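Local coordinates for S-layer domain-containing protein (Ruminiclostridium thermocellum ATCC 27405, PDB 4QVS) that is of unknown function but contains a concanavalin A-like lectin/glucanase domain and probably acts at the bacterial cell surface, at residues L150-G154 with E155-E159; A59-D62 with G63-G66. All blocks are in the same frame, centred on the assembly; numbering follows the deposited sequence.

Interaction 1 of 2, residues L150-G154 with E155-E159; sequences LYING and ENVGE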
# COMPACT_ATOMS: atom_id res chain seq x y z
N LEU A 150 3.33 -11.77 -1.82
CA LEU A 150 3.02 -10.82 -2.87
C LEU A 150 4.11 -9.82 -2.96
O LEU A 150 4.57 -9.29 -1.92
CB LEU A 150 1.76 -10.04 -2.55
CG LEU A 150 0.45 -10.75 -2.79
CD1 LEU A 150 -0.72 -9.95 -2.23
CD2 LEU A 150 0.30 -10.97 -4.29
N TYR A 151 4.46 -9.49 -4.20
CA TYR A 151 5.46 -8.50 -4.49
C TYR A 151 4.98 -7.50 -5.54
O TYR A 151 4.36 -7.90 -6.55
CB TYR A 151 6.70 -9.13 -5.10
CG TYR A 151 7.48 -10.07 -4.24
CD1 TYR A 151 7.18 -11.43 -4.18
CD2 TYR A 151 8.58 -9.61 -3.54
CE1 TYR A 151 7.93 -12.29 -3.40
CE2 TYR A 151 9.32 -10.45 -2.76
CZ TYR A 151 9.01 -11.77 -2.69
OH TYR A 151 9.80 -12.55 -1.91
N ILE A 152 5.28 -6.22 -5.30
CA ILE A 152 5.04 -5.15 -6.27
C ILE A 152 6.42 -4.52 -6.49
O ILE A 152 7.10 -4.20 -5.54
CB ILE A 152 4.08 -4.08 -5.76
CG1 ILE A 152 2.68 -4.69 -5.60
CG2 ILE A 152 4.04 -2.93 -6.76
CD1 ILE A 152 1.64 -3.74 -5.04
N ASN A 153 6.84 -4.40 -7.75
CA ASN A 153 8.19 -3.94 -8.06
C ASN A 153 9.29 -4.51 -7.16
O ASN A 153 10.19 -3.79 -6.74
CB ASN A 153 8.27 -2.42 -8.09
CG ASN A 153 7.43 -1.83 -9.19
OD1 ASN A 153 7.50 -2.28 -10.34
ND2 ASN A 153 6.65 -0.83 -8.86
N GLY A 154 9.19 -5.80 -6.84
CA GLY A 154 10.23 -6.49 -6.06
C GLY A 154 10.25 -6.26 -4.57
O GLY A 154 11.20 -6.67 -3.89
N GLU A 155 9.19 -5.61 -4.07
CA GLU A 155 9.02 -5.32 -2.67
C GLU A 155 7.91 -6.19 -2.12
O GLU A 155 6.85 -6.30 -2.71
CB GLU A 155 8.65 -3.85 -2.47
CG GLU A 155 7.89 -3.56 -1.17
CD GLU A 155 7.37 -2.13 -1.12
OE1 GLU A 155 8.08 -1.21 -1.57
OE2 GLU A 155 6.24 -1.93 -0.61
N ASN A 156 8.17 -6.78 -0.96
CA ASN A 156 7.21 -7.64 -0.27
C ASN A 156 6.09 -6.81 0.33
O ASN A 156 6.33 -5.93 1.18
CB ASN A 156 7.93 -8.45 0.81
CG ASN A 156 6.97 -9.23 1.67
OD1 ASN A 156 5.77 -9.01 1.61
ND2 ASN A 156 7.50 -10.15 2.50
N VAL A 157 4.86 -7.11 -0.10
CA VAL A 157 3.67 -6.35 0.32
C VAL A 157 2.55 -7.18 1.01
O VAL A 157 1.45 -6.69 1.23
CB VAL A 157 3.09 -5.56 -0.89
CG1 VAL A 157 4.07 -4.47 -1.32
CG2 VAL A 157 2.77 -6.50 -2.07
N GLY A 158 2.86 -8.43 1.37
CA GLY A 158 1.91 -9.30 2.06
C GLY A 158 2.42 -10.73 2.07
O GLY A 158 3.16 -11.13 1.18
N GLU A 159 2.04 -11.48 3.11
CA GLU A 159 2.36 -12.91 3.29
C GLU A 159 1.25 -13.62 4.04
O GLU A 159 0.46 -13.01 4.77
CB GLU A 159 3.60 -13.13 4.17
CG GLU A 159 4.96 -12.88 3.57
CD GLU A 159 6.03 -13.01 4.64
OE1 GLU A 159 5.92 -13.90 5.51
OE2 GLU A 159 6.95 -12.19 4.64
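A tight beta hairpin turns at N153 and G154, with I152 and E155 as its closing pair, and it illustrates how one short connection sets the register of two strands. I152 and E155 exchange two backbone bonds, E155 N to I152 O (2.9 Å) and I152 N to E155 O (3.0 Å). Between them N153 and G154 both carry positive phi, as a type I' turn requires. Farther along, L150 O accepts from V157 N in an almost straight bond of 2.9 Å, but L150 N donates to G158 O. V157 and G158 thus face one residue, a beta bulge. With V157 CG1 anti to the carbonyl carbon (chi1 -67°), CG2 is left between the backbone N and that carbon, 3.7 Å from L150 CB; the side chains of V157 and I152 cross at about a right angle. On the other face, Y151 passes its ring obliquely by the E155–N156 peptide, and I216 of helix 213-219 packs on it. N156 reaches forward along its own strand: OD1 takes the G158 amide (3.0 Å) nearly head-on, forming an Asx turn, while ND2 reaches the anti lone pair of E159 OE2 in the amide plane. E155 OE2 is held by S129 N. Type I' turns of this kind are the classic closure of beta hairpins with two-residue loops.

Interaction 2 of 2, residues A59-D62 with G63-G66; sequences ALPD and GIAG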
# COMPACT_ATOMS: atom_id res chain seq x y z
N ALA A 59 0.43 24.74 15.19
CA ALA A 59 1.51 24.72 16.14
C ALA A 59 0.98 24.03 17.37
O ALA A 59 -0.10 24.37 17.87
CB ALA A 59 1.99 26.15 16.50
N LEU A 60 1.72 23.05 17.86
CA LEU A 60 1.36 22.34 19.07
C LEU A 60 2.21 22.95 20.16
O LEU A 60 3.24 23.55 19.88
CB LEU A 60 1.67 20.85 18.93
CG LEU A 60 0.83 20.12 17.86
CD1 LEU A 60 1.38 18.74 17.62
CD2 LEU A 60 -0.61 20.01 18.32
N PRO A 61 1.80 22.78 21.41
CA PRO A 61 2.64 23.42 22.48
C PRO A 61 3.93 22.63 22.68
O PRO A 61 3.96 21.40 22.44
CB PRO A 61 1.75 23.37 23.72
CG PRO A 61 0.70 22.32 23.41
CD PRO A 61 0.52 22.26 21.92
N ASP A 62 4.98 23.34 23.07
CA ASP A 62 6.31 22.76 23.28
C ASP A 62 6.23 21.63 24.28
O ASP A 62 5.48 21.72 25.23
CB ASP A 62 7.29 23.81 23.87
CG ASP A 62 7.46 25.05 22.99
OD1 ASP A 62 6.94 25.10 21.86
OD2 ASP A 62 8.14 26.01 23.46
N GLY A 63 7.04 20.60 24.11
CA GLY A 63 7.13 19.48 25.06
C GLY A 63 6.09 18.37 24.92
O GLY A 63 6.19 17.33 25.52
N ILE A 64 5.12 18.57 24.08
CA ILE A 64 4.03 17.62 24.03
C ILE A 64 4.44 16.15 23.83
O ILE A 64 3.83 15.29 24.44
CB ILE A 64 2.90 18.11 23.10
CG1 ILE A 64 1.64 17.28 23.39
CG2 ILE A 64 3.34 18.12 21.63
CD1 ILE A 64 0.42 17.89 22.75
N ALA A 65 5.53 15.89 23.09
CA ALA A 65 6.01 14.51 22.85
C ALA A 65 7.43 14.12 23.28
O ALA A 65 7.77 12.94 23.22
CB ALA A 65 5.83 14.14 21.38
N GLY A 66 8.23 15.06 23.76
CA GLY A 66 9.64 14.76 24.09
C GLY A 66 9.98 14.22 25.46
O GLY A 66 11.15 14.26 25.86
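I64 folds back against L60 and P61 where strand 57-60 runs out into a loop, a small example of a chain reversal in which apolar packing accompanies one weak backbone bond. The apolar contacts centre on the two branches of I64. With CG1 anti to the backbone N (chi1 -165°), CG2 is left between that N and the carbonyl carbon and lies 4.2 Å from L60 CB. The longer branch reaches the proline ring, where CD1 stands 4.4 Å from P61 CD, a loose touch at the ring's nitrogen end. Y9 packs against all three of these side chains and F90 against L60 and I64, while F204 and I206 of the second subunit cover L60 and I64 respectively.

The polar link within the turn is slight. I64 N donates to P61 O at 3.5 Å, a weak bond, and I64 CG2 comes within 3.4 Å of the same P61 O. Of the two central residues, D62 has a polyproline-II-like backbone and G63 a positive phi.

Charge enters through D62, whose CB starts away from the turn. Its OD2 forms a salt bridge with K176 of the second subunit, which ties the exposed corner to the neighbouring chain. Earlier in the chain, A59 and L60 pair antiparallel with a strand of that same subunit, so that the sheet continues through the interface. D62 near phi -56° followed by G63 at 84° is the signature of a type II beta turn from P61 to I64, here leading out of the strand that joins the sheet to the second subunit.

From the N terminus, the chain first meets interaction 2, where residues 59-66 turn from strand 57-60 into the loop before strand 71-79. It then runs through the four-stranded sheet formed by strands 85-91 to 123-126 and reaches interaction 1, where residues 150-159 join strands 147-152 and 155-160. The two reversals are in series and neither encloses the other. They lie on opposite sides of the chain's centre, and the nearest atoms of interactions 1 and 2 are about 27 Å apart. What they share is the second subunit, which packs on both, consistent with a dimer in which each copy supplies part of the other's beta framework.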